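Local coordinates for protein lantibiotic dehydratase (Microbispora corallina, PDB 5EHK) that probably dehydrates serine and threonine residues of the NAI-107 precursor peptide in a reaction that depends on glutamyl-tRNA, at residues S587-V595 with A603-L611. Residues are numbered along the deposited sequence; the frame is centred on the assembly and turned at random.
Sequences SYSGRRISV and AQEIPLDEL
Ile606 sets its CG2 branch into the hollow between Arg591 and Ile593, which point to the same face of their strand: CG2 of Ile606 lies 3.3 Å from CG1 of Ile593 and 3.5 Å from CB of Arg591. Farther along, the CD1 methyls of Ile593 and Leu611 meet tip to tip, and Leu652 of helix 647-656 touches both. Beyond Ile606 on the Arg591 side, the Gln604 amide lies flat over one guanidinium face, the planes 15° apart and NE2 of Gln604 3.5 Å from CZ of Arg591. A bend at chi2 (-76°) turns the Arg591 chain alongside Gln604, and NH1 also bonds Gly590 O. The backbones run parallel: Arg592 N donates to Gln604 O and Arg592 O accepts from Ile606 N at 2.7 Å, which adds the short, weakly bonded strand 604-605 at one edge of a mixed sheet, with strand 566-572 on the other side of 591-595. The Ala603 methyl points at segment 587-595, 3.8 Å from CB of Arg592. Glu605, bent at chi2 (74°), continues the edge past the last backbone bond: its OE2 takes Ser594 N at 3.0 Å on the syn lone pair, while OE1 receives the Ser594 hydroxyl. That hydroxyl in turn accepts NE of Arg592, whose NH2 reaches Pro288 O. A water bonded to Glu605 OE2, Ser594 O and Leu608 N ties the carboxylate to the 3-10 segment 608-610.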
loop_
_atom_site.group_PDB
_atom_site.type_symbol
_atom_site.label_atom_id
_atom_site.label_comp_id
_atom_site.label_asym_id
_atom_site.label_seq_id
_atom_site.Cartn_x
_atom_site.Cartn_y
_atom_site.Cartn_z
ATOM N N SER A 587 28.179 -23.522 -18.365
ATOM C CA SER A 587 28.156 -22.159 -18.817
ATOM C C SER A 587 28.775 -22.101 -20.207
ATOM O O SER A 587 29.860 -22.663 -20.429
ATOM C CB SER A 587 28.951 -21.300 -17.839
ATOM O OG SER A 587 29.380 -20.100 -18.427
ATOM N N TYR A 588 28.074 -21.451 -21.143
ATOM C CA TYR A 588 28.482 -21.411 -22.539
ATOM C C TYR A 588 28.660 -19.994 -23.058
ATOM O O TYR A 588 29.029 -19.790 -24.217
ATOM C CB TYR A 588 27.485 -22.142 -23.435
ATOM C CG TYR A 588 27.405 -23.630 -23.199
ATOM C CD1 TYR A 588 28.553 -24.435 -23.275
ATOM C CD2 TYR A 588 26.182 -24.241 -22.921
ATOM C CE1 TYR A 588 28.483 -25.817 -23.049
ATOM C CE2 TYR A 588 26.101 -25.616 -22.704
ATOM C CZ TYR A 588 27.251 -26.403 -22.773
ATOM O OH TYR A 588 27.168 -27.768 -22.569
ATOM N N SER A 589 28.341 -19.003 -22.241
ATOM C CA SER A 589 28.701 -17.646 -22.609
ATOM C C SER A 589 30.224 -17.604 -22.493
ATOM O O SER A 589 30.849 -18.537 -21.962
ATOM C CB SER A 589 28.024 -16.652 -21.656
ATOM O OG SER A 589 26.632 -16.954 -21.519
ATOM N N GLY A 590 30.854 -16.545 -22.958
ATOM C CA GLY A 590 32.286 -16.450 -22.705
ATOM C C GLY A 590 32.755 -16.447 -21.244
ATOM O O GLY A 590 33.937 -16.671 -20.962
ATOM N N ARG A 591 31.843 -16.130 -20.319
ATOM C CA ARG A 591 32.217 -15.762 -18.946
ATOM C C ARG A 591 31.345 -16.388 -17.877
ATOM O O ARG A 591 30.158 -16.694 -18.094
ATOM C CB ARG A 591 32.110 -14.250 -18.769
ATOM C CG ARG A 591 32.918 -13.441 -19.762
ATOM C CD ARG A 591 34.381 -13.458 -19.409
ATOM N NE ARG A 591 35.131 -12.645 -20.357
ATOM C CZ ARG A 591 35.682 -13.144 -21.458
ATOM N NH1 ARG A 591 35.561 -14.451 -21.697
ATOM N NH2 ARG A 591 36.350 -12.351 -22.303
ATOM N N ARG A 592 31.934 -16.525 -16.696
ATOM C CA ARG A 592 31.185 -16.968 -15.536
ATOM C C ARG A 592 31.430 -16.074 -14.339
ATOM O O ARG A 592 32.574 -15.653 -14.086
ATOM C CB ARG A 592 31.521 -18.416 -15.211
ATOM C CG ARG A 592 31.241 -18.829 -13.792
ATOM C CD ARG A 592 31.495 -20.304 -13.636
ATOM N NE ARG A 592 31.712 -20.629 -12.234
ATOM C CZ ARG A 592 31.209 -21.689 -11.614
ATOM N NH1 ARG A 592 30.428 -22.549 -12.258
ATOM N NH2 ARG A 592 31.480 -21.878 -10.336
ATOM N N ILE A 593 30.346 -15.778 -13.617
ATOM C CA ILE A 593 30.410 -15.024 -12.362
ATOM C C ILE A 593 30.112 -15.984 -11.230
ATOM O O ILE A 593 28.972 -16.374 -10.994
ATOM C CB ILE A 593 29.376 -13.874 -12.350
ATOM C CG1 ILE A 593 29.508 -13.023 -13.615
ATOM C CG2 ILE A 593 29.535 -13.016 -11.119
ATOM C CD1 ILE A 593 28.306 -12.164 -13.921
ATOM N N SER A 594 31.147 -16.376 -10.515
ATOM C CA SER A 594 30.965 -17.289 -9.402
ATOM C C SER A 594 30.569 -16.465 -8.209
ATOM O O SER A 594 31.226 -15.463 -7.908
ATOM C CB SER A 594 32.265 -18.022 -9.104
ATOM O OG SER A 594 32.832 -18.551 -10.284
ATOM N N VAL A 595 29.493 -16.875 -7.542
ATOM C CA VAL A 595 29.063 -16.253 -6.295
ATOM C C VAL A 595 28.918 -17.287 -5.194
ATOM O O VAL A 595 27.973 -18.071 -5.198
ATOM C CB VAL A 595 27.724 -15.569 -6.457
ATOM C CG1 VAL A 595 27.389 -14.815 -5.203
ATOM C CG2 VAL A 595 27.753 -14.659 -7.656
ATOM N N ALA A 603 35.427 -22.098 -17.562
ATOM C CA ALA A 603 34.882 -20.804 -17.996
ATOM C C ALA A 603 35.686 -19.647 -17.453
ATOM O O ALA A 603 36.039 -19.639 -16.280
ATOM C CB ALA A 603 33.412 -20.670 -17.583
ATOM N N GLN A 604 35.996 -18.678 -18.302
ATOM C CA GLN A 604 36.762 -17.523 -17.853
ATOM C C GLN A 604 35.938 -16.723 -16.850
ATOM O O GLN A 604 34.802 -16.299 -17.148
ATOM C CB GLN A 604 37.163 -16.652 -19.031
ATOM C CG GLN A 604 38.122 -15.551 -18.673
ATOM C CD GLN A 604 38.577 -14.755 -19.884
ATOM O OE1 GLN A 604 38.824 -15.310 -20.958
ATOM N NE2 GLN A 604 38.693 -13.449 -19.715
ATOM N N GLU A 605 36.498 -16.547 -15.657
ATOM C CA GLU A 605 35.800 -15.888 -14.561
ATOM C C GLU A 605 35.667 -14.389 -14.805
ATOM O O GLU A 605 36.648 -13.733 -15.169
ATOM C CB GLU A 605 36.537 -16.166 -13.245
ATOM C CG GLU A 605 35.991 -15.443 -12.038
ATOM C CD GLU A 605 34.683 -16.012 -11.546
ATOM O OE1 GLU A 605 34.453 -17.220 -11.734
ATOM O OE2 GLU A 605 33.878 -15.255 -10.972
ATOM N N ILE A 606 34.452 -13.848 -14.658
ATOM C CA ILE A 606 34.306 -12.389 -14.649
ATOM C C ILE A 606 33.963 -11.929 -13.229
ATOM O O ILE A 606 32.825 -12.036 -12.780
ATOM C CB ILE A 606 33.369 -11.833 -15.781
ATOM C CG1 ILE A 606 33.289 -10.306 -15.781
ATOM C CG2 ILE A 606 32.009 -12.426 -15.733
ATOM C CD1 ILE A 606 32.147 -9.816 -16.587
ATOM N N PRO A 607 34.977 -11.420 -12.512
ATOM C CA PRO A 607 34.897 -11.359 -11.053
ATOM C C PRO A 607 33.832 -10.373 -10.589
ATOM O O PRO A 607 33.705 -9.258 -11.103
ATOM C CB PRO A 607 36.295 -10.850 -10.639
ATOM C CG PRO A 607 37.124 -10.867 -11.897
ATOM C CD PRO A 607 36.139 -10.666 -13.006
ATOM N N LEU A 608 33.073 -10.807 -9.597
ATOM C CA LEU A 608 32.003 -10.011 -9.019
ATOM C C LEU A 608 32.421 -8.580 -8.642
ATOM O O LEU A 608 31.691 -7.627 -8.924
ATOM C CB LEU A 608 31.464 -10.752 -7.802
ATOM C CG LEU A 608 30.277 -10.194 -7.071
ATOM C CD1 LEU A 608 29.241 -9.899 -8.132
ATOM C CD2 LEU A 608 29.807 -11.286 -6.162
ATOM N N ASP A 609 33.597 -8.417 -8.037
ATOM C CA ASP A 609 33.995 -7.096 -7.555
ATOM C C ASP A 609 34.368 -6.143 -8.675
ATOM O O ASP A 609 34.738 -5.010 -8.411
ATOM C CB ASP A 609 35.114 -7.158 -6.498
ATOM C CG ASP A 609 36.414 -7.810 -7.010
ATOM O OD1 ASP A 609 36.691 -7.836 -8.244
ATOM O OD2 ASP A 609 37.178 -8.301 -6.143
ATOM N N GLU A 610 34.287 -6.606 -9.919
ATOM C CA GLU A 610 34.552 -5.737 -11.056
ATOM C C GLU A 610 33.267 -5.166 -11.626
ATOM O O GLU A 610 33.297 -4.403 -12.598
ATOM C CB GLU A 610 35.309 -6.464 -12.153
ATOM C CG GLU A 610 36.662 -7.005 -11.754
ATOM C CD GLU A 610 37.441 -7.575 -12.958
ATOM O OE1 GLU A 610 36.956 -7.443 -14.123
ATOM O OE2 GLU A 610 38.532 -8.159 -12.733
ATOM N N LEU A 611 32.142 -5.540 -11.023
ATOM C CA LEU A 611 30.840 -5.184 -11.554
ATOM C C LEU A 611 30.210 -3.948 -10.883
ATOM O O LEU A 611 30.358 -3.745 -9.695
ATOM C CB LEU A 611 29.923 -6.399 -11.477
ATOM C CG LEU A 611 30.431 -7.575 -12.312
ATOM C CD1 LEU A 611 29.478 -8.784 -12.283
ATOM C CD2 LEU A 611 30.661 -7.092 -13.752
HETATM O O HOH W 1 33.119 -13.545 -8.906
#